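Local coordinates for protein amorpha-4,11-diene synthase (PDB 4GAX) that probably converts farnesyl diphosphate into sesquiterpene products with loss of diphosphate, as a plant terpene synthase engineered for altered product specificity, at residues A[436-441]-A[516-521]; A[303-308]-A[423-428]; A[159-164]-A[186-191]; A[121-126]-A[136-141]. All coordinates share one frame; numbering follows the deposited sequence.

Contact 1. Residues A[436-441]-A[516-521]; sequences KEAFEW and TIPRPL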
# COMPACT_ATOMS: atom_id res chain seq x y z
N LYS A 436 -3.34 -3.37 -22.97
CA LYS A 436 -2.29 -4.31 -23.38
C LYS A 436 -0.95 -3.72 -22.96
O LYS A 436 -0.02 -4.45 -22.59
CB LYS A 436 -2.33 -4.54 -24.89
CG LYS A 436 -1.63 -5.81 -25.37
CD LYS A 436 -1.61 -5.91 -26.90
CE LYS A 436 -1.31 -7.33 -27.39
NZ LYS A 436 -1.26 -7.42 -28.89
N GLU A 437 -0.86 -2.39 -22.98
CA GLU A 437 0.35 -1.67 -22.62
C GLU A 437 0.72 -1.88 -21.16
O GLU A 437 1.90 -1.92 -20.81
CB GLU A 437 0.21 -0.17 -22.90
CG GLU A 437 0.24 0.20 -24.39
CD GLU A 437 -0.95 -0.35 -25.17
OE1 GLU A 437 -2.04 -0.50 -24.57
OE2 GLU A 437 -0.80 -0.63 -26.38
N ALA A 438 -0.29 -2.01 -20.30
CA ALA A 438 -0.02 -2.20 -18.89
C ALA A 438 0.66 -3.54 -18.69
O ALA A 438 1.61 -3.66 -17.92
CB ALA A 438 -1.30 -2.12 -18.08
N PHE A 439 0.18 -4.55 -19.42
CA PHE A 439 0.80 -5.87 -19.33
C PHE A 439 2.19 -5.89 -19.94
O PHE A 439 3.08 -6.57 -19.43
CB PHE A 439 -0.08 -6.94 -19.97
CG PHE A 439 -0.95 -7.65 -18.98
CD1 PHE A 439 -0.40 -8.52 -18.06
CD2 PHE A 439 -2.32 -7.45 -18.98
CE1 PHE A 439 -1.20 -9.18 -17.14
CE2 PHE A 439 -3.12 -8.11 -18.07
CZ PHE A 439 -2.56 -8.98 -17.15
N GLU A 440 2.37 -5.17 -21.05
CA GLU A 440 3.70 -5.01 -21.62
C GLU A 440 4.64 -4.42 -20.57
O GLU A 440 5.78 -4.89 -20.40
CB GLU A 440 3.66 -4.11 -22.86
CG GLU A 440 2.92 -4.71 -24.04
CD GLU A 440 2.70 -3.70 -25.16
OE1 GLU A 440 3.07 -2.52 -24.98
OE2 GLU A 440 2.16 -4.09 -26.22
N TRP A 441 4.17 -3.41 -19.86
CA TRP A 441 4.95 -2.82 -18.77
C TRP A 441 5.33 -3.90 -17.75
O TRP A 441 6.50 -4.08 -17.43
CB TRP A 441 4.16 -1.71 -18.08
CG TRP A 441 4.94 -1.07 -16.99
CD1 TRP A 441 5.96 -0.16 -17.13
CD2 TRP A 441 4.79 -1.29 -15.59
NE1 TRP A 441 6.45 0.19 -15.90
CE2 TRP A 441 5.74 -0.48 -14.93
CE3 TRP A 441 3.94 -2.09 -14.82
CZ2 TRP A 441 5.87 -0.46 -13.55
CZ3 TRP A 441 4.06 -2.06 -13.44
CH2 TRP A 441 5.01 -1.25 -12.82
N THR A 516 2.88 4.51 -18.57
CA THR A 516 2.29 3.53 -19.50
C THR A 516 1.26 2.62 -18.86
O THR A 516 0.58 1.86 -19.55
CB THR A 516 3.36 2.63 -20.14
OG1 THR A 516 4.15 2.04 -19.11
CG2 THR A 516 4.24 3.45 -21.05
N ILE A 517 1.16 2.69 -17.54
CA ILE A 517 0.17 1.95 -16.77
C ILE A 517 -0.90 2.96 -16.32
O ILE A 517 -0.57 4.05 -15.86
CB ILE A 517 0.85 1.26 -15.56
CG1 ILE A 517 -0.13 0.85 -14.48
CG2 ILE A 517 1.82 2.20 -14.89
CD1 ILE A 517 0.58 0.32 -13.24
N PRO A 518 -2.19 2.60 -16.46
CA PRO A 518 -3.27 3.49 -16.04
C PRO A 518 -3.07 3.92 -14.59
O PRO A 518 -2.70 3.09 -13.75
CB PRO A 518 -4.52 2.61 -16.17
CG PRO A 518 -4.16 1.62 -17.24
CD PRO A 518 -2.70 1.33 -17.01
N ARG A 519 -3.29 5.20 -14.31
CA ARG A 519 -3.06 5.72 -12.96
C ARG A 519 -3.65 4.93 -11.79
O ARG A 519 -2.98 4.78 -10.76
CB ARG A 519 -3.47 7.19 -12.84
CG ARG A 519 -2.28 8.06 -12.55
CD ARG A 519 -2.64 9.50 -12.25
NE ARG A 519 -3.04 9.68 -10.86
CZ ARG A 519 -2.22 9.55 -9.82
NH1 ARG A 519 -0.94 9.21 -9.98
NH2 ARG A 519 -2.69 9.76 -8.60
N PRO A 520 -4.90 4.43 -11.93
CA PRO A 520 -5.45 3.75 -10.75
C PRO A 520 -4.70 2.47 -10.43
O PRO A 520 -4.71 2.03 -9.27
CB PRO A 520 -6.90 3.45 -11.16
CG PRO A 520 -7.22 4.45 -12.23
CD PRO A 520 -5.92 4.64 -12.98
N LEU A 521 -4.04 1.88 -11.43
CA LEU A 521 -3.22 0.69 -11.19
C LEU A 521 -1.87 1.08 -10.60
O LEU A 521 -1.28 0.34 -9.78
CB LEU A 521 -3.02 -0.08 -12.50
CG LEU A 521 -4.24 -0.86 -12.99
CD1 LEU A 521 -3.98 -1.40 -14.39
CD2 LEU A 521 -4.56 -1.99 -12.02
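Helical residues 436-441 meet the loop and helix start at 516-521 most closely where CA of Ala438 lies 4.7 Å from CA of Ile517, and the side chains are disposed around that point. Trp441 has CG anti to the backbone N (chi1 -178°), which places the indole against Thr516 and Ile517. Its pyrrole part meets Thr516, whose OG1 takes the crowded position between backbone N and carbonyl carbon (chi1 54°) and stands 3.5 Å from CD1 of Trp441, approaching obliquely; this is packing, without a hydrogen bond. At the other end of the indole, CZ3 of Trp441 is 4.2 Å from CD1 of Ile517, a chain extended through both torsions. One turn earlier, the methyl CB of Ala438 rests 3.9 Å from the ring carbon CD of Pro518. Glu437 contributes only its CB, near the carbonyl O of Thr516, because its chain bends at chi2 (65°) and carries the carboxylate away. Tyr427 of the neighbouring helix 419-429 also packs on Trp441, Ile517 and Leu521. Pro518 is the N-cap of helix 519-535, so the contact joins helix 436-443 to the turn that leads into helix 519-535, a helix-to-loop packing contact within the all-helical fold of class I terpene synthases.

Contact 2. Residues A[303-308]-A[423-428]; sequences IFLAKV and TTTCYL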
# COMPACT_ATOMS: atom_id res chain seq x y z
N ILE A 303 -11.52 -8.61 -3.13
CA ILE A 303 -11.89 -9.97 -2.75
C ILE A 303 -11.05 -10.99 -3.51
O ILE A 303 -10.53 -11.94 -2.92
CB ILE A 303 -13.40 -10.22 -2.96
CG1 ILE A 303 -14.19 -9.45 -1.90
CG2 ILE A 303 -13.72 -11.72 -2.88
CD1 ILE A 303 -15.70 -9.41 -2.16
N PHE A 304 -10.86 -10.76 -4.81
CA PHE A 304 -10.07 -11.69 -5.62
C PHE A 304 -8.60 -11.67 -5.16
O PHE A 304 -7.96 -12.72 -5.06
CB PHE A 304 -10.14 -11.32 -7.10
CG PHE A 304 -9.41 -12.28 -7.98
CD1 PHE A 304 -9.78 -13.62 -8.02
CD2 PHE A 304 -8.30 -11.87 -8.72
CE1 PHE A 304 -9.08 -14.54 -8.81
CE2 PHE A 304 -7.59 -12.78 -9.51
CZ PHE A 304 -7.99 -14.12 -9.56
N LEU A 305 -8.08 -10.48 -4.90
CA LEU A 305 -6.69 -10.34 -4.49
C LEU A 305 -6.46 -11.04 -3.17
O LEU A 305 -5.45 -11.73 -2.98
CB LEU A 305 -6.31 -8.86 -4.41
CG LEU A 305 -4.91 -8.49 -3.88
CD1 LEU A 305 -3.80 -9.08 -4.74
CD2 LEU A 305 -4.77 -6.93 -3.84
N ALA A 306 -7.41 -10.91 -2.26
CA ALA A 306 -7.30 -11.59 -0.97
C ALA A 306 -7.23 -13.10 -1.17
O ALA A 306 -6.42 -13.77 -0.52
CB ALA A 306 -8.49 -11.22 -0.07
N LYS A 307 -8.07 -13.64 -2.05
CA LYS A 307 -8.02 -15.08 -2.35
C LYS A 307 -6.67 -15.49 -2.92
O LYS A 307 -6.12 -16.52 -2.52
CB LYS A 307 -9.14 -15.46 -3.32
CG LYS A 307 -10.53 -15.25 -2.72
CD LYS A 307 -11.63 -15.53 -3.77
CE LYS A 307 -13.03 -15.43 -3.14
NZ LYS A 307 -14.10 -15.73 -4.16
N VAL A 308 -6.14 -14.70 -3.85
CA VAL A 308 -4.85 -15.02 -4.44
C VAL A 308 -3.75 -14.97 -3.39
O VAL A 308 -2.87 -15.84 -3.36
CB VAL A 308 -4.53 -14.09 -5.64
CG1 VAL A 308 -3.12 -14.30 -6.12
CG2 VAL A 308 -5.52 -14.34 -6.78
N THR A 423 0.87 -7.44 -8.45
CA THR A 423 0.57 -6.36 -9.40
C THR A 423 -0.40 -6.84 -10.49
O THR A 423 -1.43 -6.20 -10.76
CB THR A 423 1.84 -5.84 -10.10
OG1 THR A 423 2.73 -5.27 -9.13
CG2 THR A 423 1.50 -4.78 -11.15
N THR A 424 -0.09 -7.96 -11.11
CA THR A 424 -0.95 -8.45 -12.16
C THR A 424 -2.27 -9.02 -11.62
O THR A 424 -3.26 -9.10 -12.36
CB THR A 424 -0.23 -9.47 -13.07
OG1 THR A 424 0.25 -10.56 -12.27
CG2 THR A 424 0.96 -8.79 -13.77
N THR A 425 -2.29 -9.42 -10.35
CA THR A 425 -3.56 -9.84 -9.74
C THR A 425 -4.47 -8.62 -9.64
O THR A 425 -5.71 -8.73 -9.81
CB THR A 425 -3.38 -10.47 -8.35
OG1 THR A 425 -2.61 -11.67 -8.45
CG2 THR A 425 -4.75 -10.82 -7.74
N CYS A 426 -3.87 -7.46 -9.37
CA CYS A 426 -4.64 -6.20 -9.42
C CYS A 426 -5.14 -5.90 -10.83
O CYS A 426 -6.24 -5.36 -11.00
CB CYS A 426 -3.81 -5.02 -8.91
SG CYS A 426 -3.60 -5.03 -7.11
N TYR A 427 -4.32 -6.22 -11.83
CA TYR A 427 -4.75 -6.04 -13.22
C TYR A 427 -6.04 -6.82 -13.46
O TYR A 427 -7.01 -6.30 -14.03
CB TYR A 427 -3.69 -6.55 -14.20
CG TYR A 427 -2.49 -5.65 -14.42
CD1 TYR A 427 -1.70 -5.81 -15.56
CD2 TYR A 427 -2.11 -4.68 -13.49
CE1 TYR A 427 -0.59 -5.02 -15.79
CE2 TYR A 427 -0.99 -3.87 -13.72
CZ TYR A 427 -0.24 -4.05 -14.87
OH TYR A 427 0.87 -3.27 -15.12
N LEU A 428 -6.06 -8.08 -13.04
CA LEU A 428 -7.21 -8.95 -13.29
C LEU A 428 -8.44 -8.43 -12.57
O LEU A 428 -9.55 -8.49 -13.11
CB LEU A 428 -6.92 -10.39 -12.85
CG LEU A 428 -5.83 -11.12 -13.64
CD1 LEU A 428 -5.82 -12.61 -13.27
CD2 LEU A 428 -6.07 -10.94 -15.13
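Thr425 sets its OG1 beside the backbone N (chi1 -63°), and this puts CG2 anti to that N and aims the methyl at helix 299-322. There Phe304 (chi1 -177°), Leu305 and Val308 all hold a branch anti to their own backbone N, so their ends gather around it. CG2 of Thr425 lies 3.6 Å from CD1 of Leu305, 3.7 Å from CG2 of Val308 and 3.8 Å from CD2 of Phe304. Val308 meets Thr425 tip to tip, while its CG2 also covers one face of the Phe304 ring near the rim. The threonine hydroxyl is satisfied within its own helix by the carbonyl O of Leu421. A glycine in place of Thr425 would remove the methyl and the hydroxyl, and would probably loosen the packing of all three partners. On the flanks, SG of Cys426 touches CD2 of Leu305 at 4.0 Å, and CD1 of Leu428 approaches CE2 of Phe304. The short helix axes pass 9.3 Å apart at 144°, running roughly antiparallel. Around this buried pair, helix 282-292 packs on Leu305 and Cys426, helix 351-370 on Phe304, Val308 and Leu428, and helix 238-269 on Ile303, Ala306 and Lys307.

Contact 3. Residues A[159-164]-A[186-191]; sequences GLLELY and SHLSII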
# COMPACT_ATOMS: atom_id res chain seq x y z
N GLY A 159 3.29 25.29 8.52
CA GLY A 159 4.16 25.39 7.38
C GLY A 159 5.32 24.42 7.48
O GLY A 159 5.73 23.84 6.48
N LEU A 160 5.86 24.27 8.69
CA LEU A 160 6.99 23.38 8.92
C LEU A 160 6.58 21.96 8.63
O LEU A 160 7.31 21.20 7.99
CB LEU A 160 7.46 23.45 10.37
CG LEU A 160 8.62 24.36 10.71
CD1 LEU A 160 8.98 24.23 12.19
CD2 LEU A 160 9.80 24.02 9.83
N LEU A 161 5.40 21.60 9.12
CA LEU A 161 4.83 20.29 8.86
C LEU A 161 4.56 20.04 7.39
O LEU A 161 4.81 18.94 6.90
CB LEU A 161 3.53 20.11 9.65
CG LEU A 161 3.61 19.32 10.95
CD1 LEU A 161 2.22 19.29 11.58
CD2 LEU A 161 4.11 17.90 10.67
N GLU A 162 4.05 21.04 6.68
CA GLU A 162 3.80 20.87 5.24
C GLU A 162 5.10 20.62 4.50
O GLU A 162 5.15 19.84 3.53
CB GLU A 162 3.08 22.09 4.63
CG GLU A 162 1.62 22.25 5.03
CD GLU A 162 0.95 23.46 4.37
OE1 GLU A 162 1.67 24.32 3.80
OE2 GLU A 162 -0.30 23.54 4.41
N LEU A 163 6.17 21.28 4.94
CA LEU A 163 7.47 21.12 4.29
C LEU A 163 8.03 19.73 4.57
O LEU A 163 8.55 19.05 3.66
CB LEU A 163 8.44 22.20 4.78
CG LEU A 163 9.90 22.04 4.34
CD1 LEU A 163 10.05 22.09 2.81
CD2 LEU A 163 10.74 23.14 5.00
N TYR A 164 7.91 19.29 5.82
CA TYR A 164 8.34 17.96 6.19
C TYR A 164 7.63 16.91 5.31
O TYR A 164 8.27 16.02 4.74
CB TYR A 164 8.07 17.71 7.68
CG TYR A 164 8.20 16.26 8.08
CD1 TYR A 164 9.44 15.71 8.40
CD2 TYR A 164 7.08 15.43 8.16
CE1 TYR A 164 9.56 14.34 8.77
CE2 TYR A 164 7.18 14.08 8.53
CZ TYR A 164 8.42 13.54 8.83
OH TYR A 164 8.50 12.21 9.20
N SER A 186 14.40 18.29 13.02
CA SER A 186 15.01 18.79 14.25
C SER A 186 14.10 19.81 14.91
O SER A 186 13.92 19.80 16.12
CB SER A 186 16.39 19.40 14.00
OG SER A 186 16.31 20.59 13.23
N HIS A 187 13.52 20.70 14.11
CA HIS A 187 12.64 21.71 14.68
C HIS A 187 11.30 21.15 15.14
O HIS A 187 10.83 21.49 16.23
CB HIS A 187 12.49 22.90 13.73
CG HIS A 187 13.71 23.77 13.69
ND1 HIS A 187 14.75 23.56 12.81
CD2 HIS A 187 14.09 24.81 14.48
CE1 HIS A 187 15.70 24.45 13.03
NE2 HIS A 187 15.32 25.22 14.03
N LEU A 188 10.70 20.28 14.33
CA LEU A 188 9.43 19.65 14.70
C LEU A 188 9.53 18.81 15.97
O LEU A 188 8.62 18.85 16.82
CB LEU A 188 8.85 18.85 13.53
CG LEU A 188 8.28 19.69 12.36
CD1 LEU A 188 7.97 18.81 11.15
CD2 LEU A 188 7.03 20.47 12.78
N SER A 189 10.64 18.08 16.13
CA SER A 189 10.87 17.28 17.34
C SER A 189 10.80 18.13 18.60
O SER A 189 10.15 17.74 19.59
CB SER A 189 12.25 16.62 17.29
OG SER A 189 12.27 15.55 16.38
N ILE A 190 11.47 19.27 18.56
CA ILE A 190 11.54 20.19 19.69
C ILE A 190 10.17 20.82 19.94
O ILE A 190 9.71 20.90 21.08
CB ILE A 190 12.52 21.35 19.42
CG1 ILE A 190 13.95 20.83 19.32
CG2 ILE A 190 12.44 22.39 20.53
CD1 ILE A 190 14.94 21.91 18.91
N ILE A 191 9.51 21.27 18.88
CA ILE A 191 8.22 21.93 19.03
C ILE A 191 7.20 20.96 19.64
O ILE A 191 6.45 21.33 20.55
CB ILE A 191 7.71 22.49 17.68
CG1 ILE A 191 8.65 23.60 17.19
CG2 ILE A 191 6.32 23.06 17.83
CD1 ILE A 191 8.39 24.03 15.75
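Helical segments 159-164 and 186-191 pass with their axes 10.4 Å apart and their directions 134° from parallel, well short of antiparallel. Their nearest CA atoms, those of Leu160 and Leu188, are 7.3 Å apart, so side chains must fill the gap. Leu188 does most of this, its CG beside the backbone N and its two methyls forking between partners. CD1 of Leu188 settles 3.6 Å from CB of Tyr164, at the root of the tyrosine rather than squarely over its ring, and also meets CD2 of Leu161. The other methyl, CD2, lies 3.9 Å from CB of Leu160 and near CG of Leu161, whose side chain crosses that of Leu188 at about a right angle. Both Leu160 (chi1 -97°) and Leu161 (chi1 -100°) are rotated off the staggered positions, a departure consistent with fitting their branches around Leu188. In this pose CD1 of Leu160 reaches CD1 of Ile191 at 3.6 Å, and the same CD1 of Leu160 comes within 4.1 Å of CB of His187, the two side chains crossing obliquely. Ile206 of helix 200-211 also packs on Leu188. Polar ends have other partners: OH of Tyr164 bonds to the carbonyl O of Ala209, and ND1 of His187 to that of Phe183. No hydrogen bond or charge pair spans these two segments of the N-terminal domain, so their direct cohesion rests on dispersion and on exclusion of water from aliphatic branches.

Contact 4. Residues A[121-126]-A[136-141]; sequences SLWFRL and CDVFNN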
# COMPACT_ATOMS: atom_id res chain seq x y z
N SER A 121 4.72 24.23 -0.21
CA SER A 121 5.07 22.86 0.15
C SER A 121 3.91 21.89 -0.13
O SER A 121 4.11 20.73 -0.54
CB SER A 121 5.45 22.79 1.63
OG SER A 121 6.64 23.53 1.87
N LEU A 122 2.69 22.35 0.13
CA LEU A 122 1.51 21.52 -0.11
C LEU A 122 1.30 21.33 -1.61
O LEU A 122 0.99 20.23 -2.08
CB LEU A 122 0.26 22.16 0.53
CG LEU A 122 -1.06 21.44 0.24
CD1 LEU A 122 -0.98 20.00 0.77
CD2 LEU A 122 -2.24 22.18 0.83
N TRP A 123 1.50 22.40 -2.37
CA TRP A 123 1.35 22.31 -3.81
C TRP A 123 2.29 21.24 -4.36
O TRP A 123 1.88 20.40 -5.16
CB TRP A 123 1.65 23.66 -4.47
CG TRP A 123 1.91 23.58 -5.95
CD1 TRP A 123 0.98 23.55 -6.94
CD2 TRP A 123 3.20 23.53 -6.60
NE1 TRP A 123 1.60 23.48 -8.18
CE2 TRP A 123 2.96 23.46 -7.99
CE3 TRP A 123 4.52 23.53 -6.14
CZ2 TRP A 123 3.99 23.41 -8.93
CZ3 TRP A 123 5.55 23.47 -7.07
CH2 TRP A 123 5.28 23.42 -8.45
N PHE A 124 3.54 21.27 -3.90
CA PHE A 124 4.56 20.36 -4.40
C PHE A 124 4.15 18.91 -4.17
O PHE A 124 4.21 18.08 -5.08
CB PHE A 124 5.90 20.67 -3.70
CG PHE A 124 7.00 19.71 -4.01
CD1 PHE A 124 7.78 19.86 -5.14
CD2 PHE A 124 7.28 18.66 -3.14
CE1 PHE A 124 8.83 18.97 -5.42
CE2 PHE A 124 8.32 17.78 -3.39
CZ PHE A 124 9.10 17.93 -4.54
N ARG A 125 3.73 18.61 -2.95
CA ARG A 125 3.38 17.25 -2.59
C ARG A 125 2.12 16.75 -3.31
O ARG A 125 2.09 15.62 -3.81
CB ARG A 125 3.21 17.12 -1.07
CG ARG A 125 2.81 15.73 -0.63
CD ARG A 125 2.80 15.59 0.88
NE ARG A 125 1.76 16.41 1.52
CZ ARG A 125 0.45 16.14 1.46
NH1 ARG A 125 0.02 15.06 0.81
NH2 ARG A 125 -0.42 16.93 2.08
N LEU A 126 1.08 17.59 -3.37
CA LEU A 126 -0.15 17.21 -4.08
C LEU A 126 0.07 17.02 -5.57
O LEU A 126 -0.53 16.12 -6.20
CB LEU A 126 -1.27 18.23 -3.86
CG LEU A 126 -1.82 18.47 -2.46
CD1 LEU A 126 -3.05 19.41 -2.55
CD2 LEU A 126 -2.17 17.17 -1.75
N CYS A 136 11.93 20.87 -7.65
CA CYS A 136 12.18 21.48 -6.34
C CYS A 136 12.41 22.99 -6.35
O CYS A 136 12.60 23.57 -5.28
CB CYS A 136 13.40 20.82 -5.70
SG CYS A 136 13.00 19.24 -5.02
N ASP A 137 12.43 23.61 -7.53
CA ASP A 137 12.70 25.05 -7.64
C ASP A 137 11.80 25.88 -6.73
O ASP A 137 12.22 26.92 -6.23
CB ASP A 137 12.51 25.55 -9.07
CG ASP A 137 13.56 25.00 -10.02
OD1 ASP A 137 14.55 24.39 -9.55
OD2 ASP A 137 13.40 25.19 -11.25
N VAL A 138 10.58 25.42 -6.52
CA VAL A 138 9.62 26.15 -5.72
C VAL A 138 10.14 26.38 -4.30
O VAL A 138 9.72 27.33 -3.63
CB VAL A 138 8.25 25.42 -5.67
CG1 VAL A 138 8.35 24.11 -4.89
CG2 VAL A 138 7.17 26.33 -5.08
N PHE A 139 11.08 25.55 -3.86
CA PHE A 139 11.61 25.66 -2.49
C PHE A 139 12.75 26.65 -2.32
O PHE A 139 13.11 26.99 -1.19
CB PHE A 139 12.03 24.29 -1.96
CG PHE A 139 10.87 23.35 -1.80
CD1 PHE A 139 9.91 23.57 -0.83
CD2 PHE A 139 10.73 22.25 -2.65
CE1 PHE A 139 8.83 22.70 -0.69
CE2 PHE A 139 9.65 21.39 -2.52
CZ PHE A 139 8.71 21.61 -1.54
N ASN A 140 13.31 27.12 -3.42
CA ASN A 140 14.49 27.96 -3.35
C ASN A 140 14.33 29.17 -2.44
O ASN A 140 15.26 29.55 -1.73
CB ASN A 140 14.98 28.35 -4.75
CG ASN A 140 15.67 27.20 -5.44
OD1 ASN A 140 16.29 26.35 -4.79
ND2 ASN A 140 15.57 27.15 -6.77
N ASN A 141 13.13 29.76 -2.41
CA ASN A 141 12.92 30.90 -1.52
C ASN A 141 12.44 30.55 -0.11
O ASN A 141 11.97 31.40 0.65
CB ASN A 141 12.06 31.98 -2.18
CG ASN A 141 12.76 32.59 -3.39
OD1 ASN A 141 13.91 33.03 -3.31
ND2 ASN A 141 12.06 32.58 -4.52
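Residues 121-126 are regular helix, whereas 137-140 have helical backbone angles without the regular bonding, and the two backbones stay well apart, with CA of Phe124 7.8 Å from CA of Val138. Aromatic side chains span the distance. Phe124, its CG anti to the backbone N, offers one ring face to Phe139, which turns CG beside its own N and presents an edge. The pair is T-shaped: the ring centroids of Phe124 and Phe139 are 4.8 Å apart, the planes meet at 71°, and CE2 of Phe139 stands 3.4 Å above the Phe124 plane, over its centre. An edge-to-face stack of this kind sets the faintly positive C-H rim of one ring on the electron-rich face of the other. Here it joins helix 120-129 to the loop that follows it in the N-terminal α-helical domain of the terpene synthase, where Leu177 of helix 175-194 packs on both phenylalanines. An alanine in place of Phe124 would take away the face that receives Phe139 and would probably leave the loop less firmly seated. Cys136 adds a sulfur-aromatic contact, its SG 5.0 Å from the Phe124 centroid and 54° off the ring normal. Val138, with CG1 in the crowded position between N and carbonyl carbon, wedges that methyl over a face of Phe139, toward the rim, while the same CG1 meets CZ3 of Trp123 at 3.6 Å in the indole plane. Trp123 is itself stacked on Trp115. Further round the same rim of Phe139, OG of Ser121 lies in the ring plane, 3.5 Å from CE1.

In the fold
From the N terminus the four contacts close in series, none nesting or crossing. Contact 4 closes first, a short loop joining helix 120-129 to the segment after it. Contact 3 next brings helix 157-167 against helix 175-194; the two touch, because Leu163 packs on Ser121 and Phe139. Both belong to the N-terminal domain. Contact 2 then spans a longer, mostly helical stretch of the metal-binding domain. Contact 1 opens on the following helix, 436-443, and closes about 75 mostly helical residues later, at the start of helix 519-535. Contacts 1 and 2 meet at Tyr427, whose OH is probably hydrogen-bonded to O of Ala438. Contacts 1 and 4 come within about 7 Å at their nearest atoms.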